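Local coordinates for putative branched-chain amino acid transport system substrate-binding protein (Rhodopseudomonas palustris, PDB 3TX6) that probably captures aromatic acids related to p-coumaric acid as the periplasmic solute-binding component of an ABC transporter, and is bound here to 3-(4-hydroxyphenyl)pyruvic acid, at residues Pro116-Ile121 with Tyr341-Arg346; Lys124-His129 with Leu218-His223; Met243-Val248 with Ser347-Thr352; Met249-Gln254 with Asn278-Phe283. One frame throughout, in Å; residues are numbered along the deposited sequence. Where two conformers were deposited one is given.

Interaction 1: Pro116-Ile121 with Tyr341-Arg346. With ENO (3-(4-hydroxy-phenyl)pyruvic acid), chain D.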
# COMPACT_ATOMS: atom_id res chain seq x y z
N PRO A 116 -0.28 -1.39 -4.00
CA PRO A 116 -0.24 -0.00 -3.48
C PRO A 116 0.17 1.01 -4.54
O PRO A 116 0.93 0.70 -5.46
CB PRO A 116 0.79 -0.06 -2.35
CG PRO A 116 0.75 -1.50 -1.92
CD PRO A 116 0.63 -2.25 -3.24
N GLN A 117 -0.36 2.23 -4.41
CA GLN A 117 0.02 3.29 -5.26
C GLN A 117 1.55 3.53 -5.19
O GLN A 117 2.13 3.53 -4.11
CB GLN A 117 -0.70 4.58 -4.87
CG GLN A 117 -2.22 4.51 -5.07
CD GLN A 117 -2.98 3.79 -3.97
OE1 GLN A 117 -2.39 3.38 -2.98
NE2 GLN A 117 -4.31 3.68 -4.13
N PRO A 118 2.19 3.74 -6.36
CA PRO A 118 3.60 4.07 -6.37
C PRO A 118 3.87 5.39 -5.71
O PRO A 118 3.04 6.31 -5.76
CB PRO A 118 3.96 4.06 -7.85
CG PRO A 118 2.72 4.40 -8.56
CD PRO A 118 1.60 3.80 -7.71
N ILE A 119 5.00 5.47 -5.03
CA ILE A 119 5.34 6.69 -4.32
C ILE A 119 5.20 7.96 -5.16
O ILE A 119 4.65 8.91 -4.65
CB ILE A 119 6.71 6.57 -3.64
CG1 ILE A 119 6.60 5.91 -2.26
CG2 ILE A 119 7.40 7.93 -3.46
CD1 ILE A 119 6.02 4.54 -2.26
N PRO A 120 5.63 7.97 -6.45
CA PRO A 120 5.52 9.26 -7.18
C PRO A 120 4.11 9.75 -7.39
O PRO A 120 3.91 10.96 -7.44
CB PRO A 120 6.28 9.01 -8.49
CG PRO A 120 7.32 8.01 -8.05
CD PRO A 120 6.59 7.08 -7.11
N ILE A 121 3.13 8.85 -7.49
CA ILE A 121 1.75 9.28 -7.63
C ILE A 121 1.29 9.94 -6.33
O ILE A 121 0.63 10.99 -6.34
CB ILE A 121 0.82 8.12 -8.09
CG1 ILE A 121 1.09 7.70 -9.56
CG2 ILE A 121 -0.65 8.43 -7.79
CD1 ILE A 121 0.23 6.53 -10.09
N TYR A 341 3.25 -1.20 -11.55
CA TYR A 341 2.20 -0.63 -10.69
C TYR A 341 0.88 -0.37 -11.48
O TYR A 341 -0.19 -0.66 -11.00
CB TYR A 341 2.69 0.68 -10.12
CG TYR A 341 3.65 0.53 -8.98
CD1 TYR A 341 5.02 0.43 -9.17
CD2 TYR A 341 3.17 0.49 -7.68
CE1 TYR A 341 5.90 0.33 -8.06
CE2 TYR A 341 4.01 0.42 -6.59
CZ TYR A 341 5.38 0.35 -6.76
OH TYR A 341 6.20 0.26 -5.64
N GLY A 342 0.96 0.23 -12.66
CA GLY A 342 -0.15 0.25 -13.57
C GLY A 342 -1.25 1.24 -13.29
O GLY A 342 -2.36 1.02 -13.75
N LEU A 343 -0.96 2.25 -12.48
CA LEU A 343 -1.96 3.14 -11.95
C LEU A 343 -1.83 4.58 -12.46
O LEU A 343 -0.76 4.99 -12.94
CB LEU A 343 -1.90 3.12 -10.41
CG LEU A 343 -2.38 1.82 -9.74
CD1 LEU A 343 -2.09 1.82 -8.22
CD2 LEU A 343 -3.88 1.58 -10.07
N ASP A 344 -2.95 5.29 -12.34
CA ASP A 344 -3.03 6.68 -12.75
C ASP A 344 -3.77 7.50 -11.70
O ASP A 344 -3.91 7.06 -10.54
CB ASP A 344 -3.60 6.78 -14.18
CG ASP A 344 -5.10 6.40 -14.31
OD1 ASP A 344 -5.83 6.33 -13.32
OD2 ASP A 344 -5.56 6.23 -15.47
N ASP A 345 -4.22 8.69 -12.06
CA ASP A 345 -4.93 9.59 -11.14
C ASP A 345 -6.18 9.02 -10.49
O ASP A 345 -6.56 9.50 -9.41
CB ASP A 345 -5.32 10.90 -11.87
CG ASP A 345 -4.15 11.81 -12.08
OD1 ASP A 345 -3.01 11.44 -11.72
OD2 ASP A 345 -4.35 12.94 -12.59
N ARG A 346 -6.81 8.04 -11.10
CA ARG A 346 -7.96 7.39 -10.50
C ARG A 346 -7.58 6.63 -9.21
O ARG A 346 -8.48 6.23 -8.49
CB ARG A 346 -8.67 6.47 -11.51
CG ARG A 346 -9.31 7.22 -12.72
CD ARG A 346 -9.76 6.26 -13.80
NE ARG A 346 -8.63 5.64 -14.46
CZ ARG A 346 -8.73 4.74 -15.44
NH1 ARG A 346 -7.62 4.24 -15.96
NH2 ARG A 346 -9.92 4.35 -15.91
O4 ENO D . 5.33 -0.15 2.62
C9 ENO D . 1.92 -0.11 2.85
C8 ENO D . 0.88 0.01 1.96
C7 ENO D . 0.59 1.24 1.35
C6 ENO D . 1.44 2.31 1.58
C5 ENO D . 2.49 2.20 2.49
C4 ENO D . 2.76 0.98 3.13
O3 ENO D . -0.47 1.30 0.44
C3 ENO D . 3.84 0.87 4.16
C2 ENO D . 5.16 0.35 3.75
C1 ENO D . 6.21 0.32 4.76
O2 ENO D . 7.31 -0.18 4.44
O1 ENO D . 6.01 0.78 5.92
O HOH W 1 6.82 3.25 -5.30
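Beside the ligand pocket, Pro118 lays its ring against Tyr341 in a CH-pi contact between two loop segments that probably belong to the interlobe linkers, as in the hinge of periplasmic binding proteins. Pro118 CB lies 3.7 Å from the centroid of the Tyr341 ring and only 12° off its normal, which places it squarely over the face. The edge of the same ring is used as well: Pro116 O lies near the ring plane, 3.2 Å from Tyr341 CD2. At its far end Tyr341 OH is bridged by a water, which donates to OH over 3.1 Å and accepts from Ile119 N over 2.9 Å; OH is also hydrogen-bonded to Leu102 O.

Farther along, the contacts are van der Waals: Leu343 CD1 sits 3.9 Å from Gln117 CA, and Ile121 CD1 lies 3.4 Å from the backbone oxygen Leu343 O. On the pocket side, Pro116 CB touches the ligand, 3.3 Å from ENO O3. The Gln117 amide is bonded to residues of other segments, OE1 to Gln282 and NE2 to Ser347.

Pro118 is the N-cap residue of helix 119-130, which follows strand 112-114 of the six-stranded sheet, and the 341-346 loop leads into strand 349-354 of the seven-stranded one. Pro101 packs on Pro116, Ile119 and Tyr341, and Trp151 of helix 146-161 meets Ile119.

Interaction 2: Lys124-His129 with Leu218-His223. With ENO (3-(4-hydroxy-phenyl)pyruvic acid), chain D.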
# COMPACT_ATOMS: atom_id res chain seq x y z
N LYS A 124 3.13 13.37 -5.77
CA LYS A 124 2.60 14.46 -6.60
C LYS A 124 1.37 15.09 -6.00
O LYS A 124 1.25 16.32 -6.01
CB LYS A 124 2.30 13.96 -8.02
CG LYS A 124 1.91 15.06 -9.02
CD LYS A 124 1.79 14.51 -10.46
CE LYS A 124 1.36 15.58 -11.48
NZ LYS A 124 1.29 15.09 -12.90
N VAL A 125 0.45 14.27 -5.47
CA VAL A 125 -0.79 14.82 -4.92
C VAL A 125 -0.48 15.66 -3.69
O VAL A 125 -1.10 16.70 -3.44
CB VAL A 125 -1.93 13.76 -4.74
CG1 VAL A 125 -1.81 12.93 -3.44
CG2 VAL A 125 -3.28 14.42 -4.82
N LEU A 126 0.48 15.26 -2.90
CA LEU A 126 0.87 16.03 -1.72
C LEU A 126 1.58 17.32 -2.08
O LEU A 126 1.28 18.39 -1.53
CB LEU A 126 1.77 15.22 -0.81
CG LEU A 126 1.18 13.92 -0.20
CD1 LEU A 126 2.29 13.15 0.55
CD2 LEU A 126 0.00 14.24 0.72
N TYR A 127 2.53 17.24 -3.00
CA TYR A 127 3.30 18.43 -3.40
C TYR A 127 2.40 19.45 -4.14
O TYR A 127 2.61 20.66 -4.00
CB TYR A 127 4.54 18.11 -4.24
CG TYR A 127 5.35 16.90 -3.78
CD1 TYR A 127 5.51 16.63 -2.43
CD2 TYR A 127 5.97 16.04 -4.69
CE1 TYR A 127 6.19 15.52 -2.00
CE2 TYR A 127 6.68 14.93 -4.26
CZ TYR A 127 6.77 14.67 -2.91
OH TYR A 127 7.45 13.57 -2.42
N GLU A 128 1.46 18.98 -4.93
CA GLU A 128 0.52 19.86 -5.61
C GLU A 128 -0.21 20.70 -4.60
O GLU A 128 -0.37 21.90 -4.78
CB GLU A 128 -0.49 19.11 -6.49
CG GLU A 128 0.10 18.63 -7.82
CD GLU A 128 -0.84 17.75 -8.64
OE1 GLU A 128 -1.87 17.28 -8.09
OE2 GLU A 128 -0.55 17.53 -9.85
N HIS A 129 -0.71 20.04 -3.55
CA HIS A 129 -1.37 20.74 -2.47
C HIS A 129 -0.48 21.72 -1.79
O HIS A 129 -0.91 22.87 -1.51
CB HIS A 129 -1.94 19.75 -1.47
CG HIS A 129 -2.74 20.39 -0.40
ND1 HIS A 129 -2.19 20.87 0.73
CD2 HIS A 129 -4.11 20.64 -0.33
CE1 HIS A 129 -3.18 21.41 1.50
NE2 HIS A 129 -4.35 21.23 0.86
N LEU A 218 1.99 23.14 7.90
CA LEU A 218 1.23 22.02 7.39
C LEU A 218 2.03 20.71 7.53
O LEU A 218 3.24 20.69 7.30
CB LEU A 218 0.75 22.25 5.94
CG LEU A 218 -0.28 23.37 5.68
CD1 LEU A 218 -0.66 23.48 4.20
CD2 LEU A 218 -1.53 23.14 6.54
N ILE A 219 1.36 19.64 7.96
CA ILE A 219 2.00 18.29 7.98
C ILE A 219 1.32 17.35 7.00
O ILE A 219 0.04 17.34 6.86
CB ILE A 219 1.93 17.64 9.39
CG1 ILE A 219 2.63 18.52 10.42
CG2 ILE A 219 2.52 16.21 9.38
CD1 ILE A 219 2.39 18.08 11.88
N TYR A 220 2.18 16.63 6.27
CA TYR A 220 1.75 15.76 5.20
C TYR A 220 2.15 14.34 5.53
O TYR A 220 3.27 14.06 6.04
CB TYR A 220 2.38 16.22 3.87
CG TYR A 220 1.81 17.55 3.33
CD1 TYR A 220 2.20 18.81 3.84
CD2 TYR A 220 0.88 17.54 2.33
CE1 TYR A 220 1.62 19.99 3.37
CE2 TYR A 220 0.31 18.73 1.84
CZ TYR A 220 0.68 19.96 2.36
OH TYR A 220 0.11 21.12 1.82
N GLN A 221 1.22 13.44 5.25
CA GLN A 221 1.40 12.02 5.57
C GLN A 221 1.27 11.21 4.30
O GLN A 221 0.46 11.57 3.40
CB GLN A 221 0.39 11.49 6.62
CG GLN A 221 0.58 12.02 8.03
CD GLN A 221 1.69 11.34 8.80
OE1 GLN A 221 2.17 10.27 8.40
NE2 GLN A 221 2.09 11.90 9.95
N THR A 222 2.02 10.10 4.27
CA THR A 222 1.91 9.15 3.18
C THR A 222 0.74 8.19 3.33
O THR A 222 0.06 8.16 4.34
CB THR A 222 3.19 8.29 3.07
OG1 THR A 222 3.28 7.31 4.13
CG2 THR A 222 4.47 9.16 3.05
N HIS A 223 0.53 7.39 2.28
CA HIS A 223 -0.55 6.43 2.25
C HIS A 223 -0.32 5.26 3.20
O HIS A 223 -1.24 4.52 3.47
CB HIS A 223 -0.92 5.98 0.83
CG HIS A 223 0.24 5.47 -0.02
ND1 HIS A 223 1.49 5.98 0.02
CD2 HIS A 223 0.23 4.55 -1.07
CE1 HIS A 223 2.24 5.34 -0.93
NE2 HIS A 223 1.46 4.48 -1.58
O4 ENO D . 5.33 -0.15 2.62
C9 ENO D . 1.92 -0.11 2.85
C8 ENO D . 0.88 0.01 1.96
C7 ENO D . 0.59 1.24 1.35
C6 ENO D . 1.44 2.31 1.58
C5 ENO D . 2.49 2.20 2.49
C4 ENO D . 2.76 0.98 3.13
O3 ENO D . -0.47 1.30 0.44
C3 ENO D . 3.84 0.87 4.16
C2 ENO D . 5.16 0.35 3.75
C1 ENO D . 6.21 0.32 4.76
O2 ENO D . 7.31 -0.18 4.44
O1 ENO D . 6.01 0.78 5.92
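His129 and Tyr220 meet rim to rim, their ring planes inclined at 63° and their centroids 5.6 Å apart, so that neither ring lies over the other. What joins them is a short hydrogen bond, 2.6 Å between His129 ND1 and Tyr220 OH, with the hydroxyl oxygen near the plane of the imidazole at its edge. His129 CG is anti to the backbone N (chi1 -174°), the rotamer in which ND1 meets the Tyr220 hydroxyl. Leu218 CD1 comes up to the same imidazole edge, 4.2 Å from His129 CE1.

One helical turn earlier, Leu126 slides past Tyr220 in the opposite direction. Its CD2 lies near the plane of the phenol ring at 3.8 Å from Tyr220 CD2, and its CD1 rests 3.7 Å from Gln221 O. The local axes of helix 124-129 and strand 218-221 run nearly antiparallel and approach to 9.6 Å, a helix laid on its sheet as in other alpha/beta lobes. Beyond the strand's end, His223 offers a ring face to ENO C6, 3.6 Å above its plane.

Chemically, the buried phenol of Tyr220 and the partly exposed imidazole of His129 answer each other's polar need within an otherwise apolar helix-sheet interface, which probably restrains the rotation of both rings.

Interaction 3: Met243-Val248 with Ser347-Thr352. With SO4 (sulfate ion), chain B.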
# COMPACT_ATOMS: atom_id res chain seq x y z
N MSE A 243 -3.15 13.96 3.65
CA MSE A 243 -2.74 12.55 3.61
C MSE A 243 -3.10 12.01 2.27
O MSE A 243 -4.25 12.17 1.82
CB MSE A 243 -3.44 11.79 4.73
CG MSE A 243 -3.19 10.31 4.54
SE MSE A 243 -4.06 9.23 5.89
CE MSE A 243 -3.37 9.99 7.58
N ALA A 244 -2.12 11.40 1.61
CA ALA A 244 -2.37 10.71 0.34
C ALA A 244 -3.07 9.42 0.70
O ALA A 244 -2.70 8.75 1.68
CB ALA A 244 -1.07 10.43 -0.41
N SER A 245 -4.12 9.08 -0.06
CA SER A 245 -4.90 7.88 0.21
C SER A 245 -5.39 7.31 -1.08
O SER A 245 -5.63 8.03 -2.03
CB SER A 245 -6.12 8.27 1.03
OG SER A 245 -6.92 7.20 1.33
N GLY A 246 -5.57 6.01 -1.10
CA GLY A 246 -6.39 5.40 -2.11
C GLY A 246 -7.83 5.84 -1.96
O GLY A 246 -8.26 6.25 -0.87
N PRO A 247 -8.61 5.74 -3.04
CA PRO A 247 -10.01 6.19 -3.07
C PRO A 247 -10.94 5.35 -2.23
O PRO A 247 -12.09 5.74 -1.99
CB PRO A 247 -10.35 6.17 -4.55
CG PRO A 247 -9.37 5.24 -5.18
CD PRO A 247 -8.11 5.38 -4.38
N VAL A 248 -10.49 4.17 -1.82
CA VAL A 248 -11.32 3.30 -0.97
C VAL A 248 -11.69 3.97 0.32
O VAL A 248 -12.64 3.56 0.98
CB VAL A 248 -10.59 1.94 -0.63
CG1 VAL A 248 -9.45 2.12 0.40
CG2 VAL A 248 -11.63 0.88 -0.21
N SER A 347 -6.28 6.46 -8.93
CA SER A 347 -5.82 5.68 -7.79
C SER A 347 -5.56 6.47 -6.54
O SER A 347 -5.11 5.91 -5.56
CB SER A 347 -4.55 4.89 -8.11
OG SER A 347 -3.38 5.73 -8.23
N ARG A 348 -5.84 7.76 -6.53
CA ARG A 348 -5.64 8.52 -5.32
C ARG A 348 -6.57 9.69 -5.11
O ARG A 348 -7.09 10.28 -6.03
CB ARG A 348 -4.22 9.03 -5.24
CG ARG A 348 -3.93 10.32 -5.98
CD ARG A 348 -3.99 10.25 -7.49
NE ARG A 348 -3.76 11.57 -8.04
CZ ARG A 348 -4.64 12.57 -8.08
NH1 ARG A 348 -5.89 12.44 -7.67
NH2 ARG A 348 -4.27 13.70 -8.64
N ILE A 349 -6.76 9.96 -3.84
CA ILE A 349 -7.47 11.15 -3.39
C ILE A 349 -6.63 11.75 -2.31
O ILE A 349 -5.67 11.13 -1.81
CB ILE A 349 -8.87 10.83 -2.85
CG1 ILE A 349 -8.82 9.91 -1.59
CG2 ILE A 349 -9.73 10.20 -3.94
CD1 ILE A 349 -10.18 9.68 -0.97
N LEU A 350 -7.00 12.95 -1.90
CA LEU A 350 -6.30 13.60 -0.84
C LEU A 350 -7.28 13.74 0.33
O LEU A 350 -8.44 14.17 0.15
CB LEU A 350 -5.86 14.99 -1.29
CG LEU A 350 -4.97 15.79 -0.31
CD1 LEU A 350 -3.61 15.15 -0.01
CD2 LEU A 350 -4.75 17.21 -0.83
N LEU A 351 -6.82 13.32 1.49
CA LEU A 351 -7.63 13.39 2.74
C LEU A 351 -7.12 14.40 3.66
O LEU A 351 -5.90 14.67 3.75
CB LEU A 351 -7.61 12.06 3.49
CG LEU A 351 -8.22 10.83 2.84
CD1 LEU A 351 -7.99 9.59 3.71
CD2 LEU A 351 -9.68 11.14 2.56
N THR A 352 -8.05 14.98 4.42
CA THR A 352 -7.66 15.69 5.61
C THR A 352 -8.45 15.10 6.80
O THR A 352 -9.26 14.21 6.62
CB THR A 352 -7.84 17.23 5.42
OG1 THR A 352 -7.18 17.92 6.47
CG2 THR A 352 -9.33 17.65 5.35
S SO4 B . -7.23 15.82 -8.21
O1 SO4 B . -6.03 16.65 -7.89
O2 SO4 B . -7.60 14.96 -7.05
O3 SO4 B . -8.37 16.71 -8.54
O4 SO4 B . -6.94 14.97 -9.39
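Ile349 and Ser245 form an antiparallel hydrogen-bonded pair within the mixed, otherwise largely parallel sheet of one lobe of the periplasmic binding protein fold, and the Ile349 side chain can be followed from CB outward. Its CB points to the sheet face shared with Met243, Ser245 and Leu351. Ile349 CG1 stands between the backbone N and the carbonyl carbon (chi1 63°) and lies 3.7 Å from Ser245 O; from it Ile349 CD1 continues to 3.9 Å from Gly246 O. On the other branch, Ile349 CG2 lies 4.1 Å from Pro247 CB. Both branches thus pack on the Ser245-Pro247 backbone and the proline ring.

The backbone evidence agrees. Ile349 N donates to Ser245 O over 2.9 Å at 173°, Ser245 N returns a bond to Ile349 O, and Met243 pairs with Leu351 in both directions. Ala244 and Leu350 between them make a non-hydrogen-bonded pair. Ser245 CB also touches Leu351 CD1 at 3.5 Å, while Ser245 OG bonds to Gly246 O over 2.7 Å. Arg348 touches Ser245 O through CA and CB, while its guanidinium holds a sulfate, probably from the crystallisation liquor, with NH1 and NH2.

Strand 218-221 continues the sheet beyond Ala244, and strand 357-360 beyond Leu350. Helix 119-130 covers the face of Ala244 and Leu350, with Met122 on Ala244 and His129 on Leu350; on the other face Gln282 of helix 282-304 touches Ser245.

Interaction 4: Met249-Gln254 with Asn278-Phe283. With ENO (3-(4-hydroxy-phenyl)pyruvic acid), chain D.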
# COMPACT_ATOMS: atom_id res chain seq x y z
N MSE A 249 -10.95 4.98 0.71
CA MSE A 249 -11.28 5.63 1.96
C MSE A 249 -12.55 6.45 1.84
O MSE A 249 -13.18 6.76 2.87
CB MSE A 249 -10.13 6.49 2.45
CG MSE A 249 -8.95 5.65 2.91
SE MSE A 249 -9.31 4.52 4.49
CE MSE A 249 -9.16 5.97 5.81
N ASP A 250 -12.98 6.79 0.62
CA ASP A 250 -14.26 7.53 0.44
C ASP A 250 -14.98 7.19 -0.85
O ASP A 250 -15.09 8.04 -1.72
CB ASP A 250 -13.98 9.04 0.54
CG ASP A 250 -15.23 9.89 0.55
OD1 ASP A 250 -16.32 9.39 0.79
OD2 ASP A 250 -15.09 11.12 0.30
N PRO A 251 -15.56 5.97 -0.95
CA PRO A 251 -16.32 5.67 -2.14
C PRO A 251 -17.61 6.52 -2.25
O PRO A 251 -18.07 6.85 -3.36
CB PRO A 251 -16.66 4.18 -1.99
CG PRO A 251 -15.59 3.68 -1.09
CD PRO A 251 -15.35 4.78 -0.12
N GLU A 252 -18.17 6.86 -1.11
CA GLU A 252 -19.36 7.70 -1.05
C GLU A 252 -19.15 9.05 -1.78
O GLU A 252 -20.09 9.59 -2.38
CB GLU A 252 -19.76 7.96 0.41
CG GLU A 252 -20.16 6.72 1.21
CD GLU A 252 -19.01 5.99 1.89
OE1 GLU A 252 -17.82 6.28 1.65
OE2 GLU A 252 -19.31 5.08 2.65
N GLY A 253 -17.94 9.58 -1.70
CA GLY A 253 -17.60 10.88 -2.28
C GLY A 253 -17.30 10.80 -3.78
O GLY A 253 -17.15 11.83 -4.43
N GLN A 254 -17.18 9.58 -4.31
CA GLN A 254 -16.89 9.39 -5.72
C GLN A 254 -18.17 9.53 -6.54
O GLN A 254 -19.28 9.25 -6.06
CB GLN A 254 -16.23 8.03 -5.98
CG GLN A 254 -14.89 7.84 -5.27
CD GLN A 254 -14.39 6.40 -5.33
OE1 GLN A 254 -14.68 5.70 -6.30
NE2 GLN A 254 -13.72 5.94 -4.28
N ASN A 278 -16.57 2.89 9.97
CA ASN A 278 -15.27 3.52 9.75
C ASN A 278 -14.04 2.66 10.06
O ASN A 278 -12.95 3.18 10.29
CB ASN A 278 -15.16 4.82 10.50
CG ASN A 278 -15.70 5.92 9.69
OD1 ASN A 278 -16.63 6.56 10.10
ND2 ASN A 278 -15.16 6.10 8.46
N SER A 279 -14.21 1.36 9.95
CA SER A 279 -13.08 0.45 10.05
C SER A 279 -12.41 0.19 8.70
O SER A 279 -11.45 -0.56 8.66
CB SER A 279 -13.45 -0.89 10.72
OG SER A 279 -14.48 -1.56 10.03
N ARG A 280 -12.89 0.84 7.63
CA ARG A 280 -12.23 0.74 6.31
C ARG A 280 -10.76 1.15 6.44
O ARG A 280 -10.40 1.96 7.29
CB ARG A 280 -12.92 1.66 5.35
CG ARG A 280 -12.83 3.16 5.70
CD ARG A 280 -13.72 4.05 4.87
NE ARG A 280 -15.12 3.72 5.04
CZ ARG A 280 -16.11 4.29 4.34
NH1 ARG A 280 -15.82 5.23 3.45
NH2 ARG A 280 -17.38 3.91 4.55
N SER A 281 -9.93 0.62 5.56
CA SER A 281 -8.51 0.96 5.49
C SER A 281 -7.96 0.87 4.08
O SER A 281 -8.42 0.10 3.24
CB SER A 281 -7.66 0.13 6.45
OG SER A 281 -7.67 -1.24 6.08
N GLN A 282 -6.91 1.63 3.89
CA GLN A 282 -5.96 1.49 2.77
C GLN A 282 -5.56 0.04 2.57
O GLN A 282 -5.47 -0.44 1.45
CB GLN A 282 -4.72 2.33 3.09
CG GLN A 282 -3.58 2.32 2.07
CD GLN A 282 -3.84 3.11 0.80
OE1 GLN A 282 -4.85 3.82 0.68
NE2 GLN A 282 -2.91 2.99 -0.14
N PHE A 283 -5.31 -0.64 3.68
CA PHE A 283 -4.60 -1.94 3.68
C PHE A 283 -5.52 -3.11 3.33
O PHE A 283 -5.20 -3.96 2.47
CB PHE A 283 -3.89 -2.11 5.03
CG PHE A 283 -3.14 -0.87 5.40
CD1 PHE A 283 -2.09 -0.47 4.62
CD2 PHE A 283 -3.54 -0.05 6.46
CE1 PHE A 283 -1.46 0.73 4.85
CE2 PHE A 283 -2.88 1.15 6.71
CZ PHE A 283 -1.83 1.54 5.90
O4 ENO D . 5.33 -0.15 2.62
C9 ENO D . 1.92 -0.11 2.85
C8 ENO D . 0.88 0.01 1.96
C7 ENO D . 0.59 1.24 1.35
C6 ENO D . 1.44 2.31 1.58
C5 ENO D . 2.49 2.20 2.49
C4 ENO D . 2.76 0.98 3.13
O3 ENO D . -0.47 1.30 0.44
C3 ENO D . 3.84 0.87 4.16
C2 ENO D . 5.16 0.35 3.75
C1 ENO D . 6.21 0.32 4.76
O2 ENO D . 7.31 -0.18 4.44
O1 ENO D . 6.01 0.78 5.92
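Met249 and Ser281 bring their CA atoms to 6.5 Å, and the touching parts of the two segments, largely loop or turn at the start of helix 282-304, run 127° apart. This is consistent with one of the linkers between lobes in a periplasmic binding protein: 249-254 follows strand 242-245, and Ser281 is the N-cap of helix 282-304, its OG bonding to Ala284 N.

Arg280 carries the contact. Its guanidinium and the Glu252 carboxylate approach tip to tip, their planes 6° apart, in an end-on salt bridge: Arg280 NH1 donates to Glu252 OE1 over 2.9 Å and NH2 to Glu252 OE2 over 3.0 Å. Each oxygen uses its syn lone pair. A third bond runs from Arg280 NH1 to Met249 O over 3.1 Å, the donor standing 59° above the carbonyl plane, and Glu272 of helix 261-275 pairs with NE. The coplanar end-on grip and the bond at NE should restrain the group's rotation. Asp250 OD1 accepts from Gly253 N in an Asx motif round the turn that carries Glu252.

Met249, present as selenomethionine, places SE 3.8 Å from Ser281 CA and 4.0 Å from Arg280 CG. Phe283 turns its edge to the ligand, CE1 lying 3.8 Å from ENO C8. Gln282, whose amide also meets Gln117 OE1 and Gly246 N, donates from NE2 to the phenolic ENO O3 in a nearly straight bond of 3.0 Å.

In the fold
Interactions 2 and 3 are buried and share one sheet, where strands 218-221 and 242-245 are neighbours; interactions 1 and 4 are only partly buried and lie on probable interlobe linkers. Chemistry follows place: interaction 3 rests on paired backbone bonds, interaction 2 on apolar packing with one polar pair, interaction 1 on aromatic and apolar touching with a water, and interaction 4 on a charged grip near the surface. Helix 119-130 serves both interactions 1 and 2. Gln117 bonds to Ser347, Gln282 and, through its carbonyl oxygen, His223, thus joining interaction 1 to the other three. Interactions 1, 2 and 4 each touch the ligand, whereas interaction 3 does not, Gly246 CA lying about 8 Å from the nearest ligand atom.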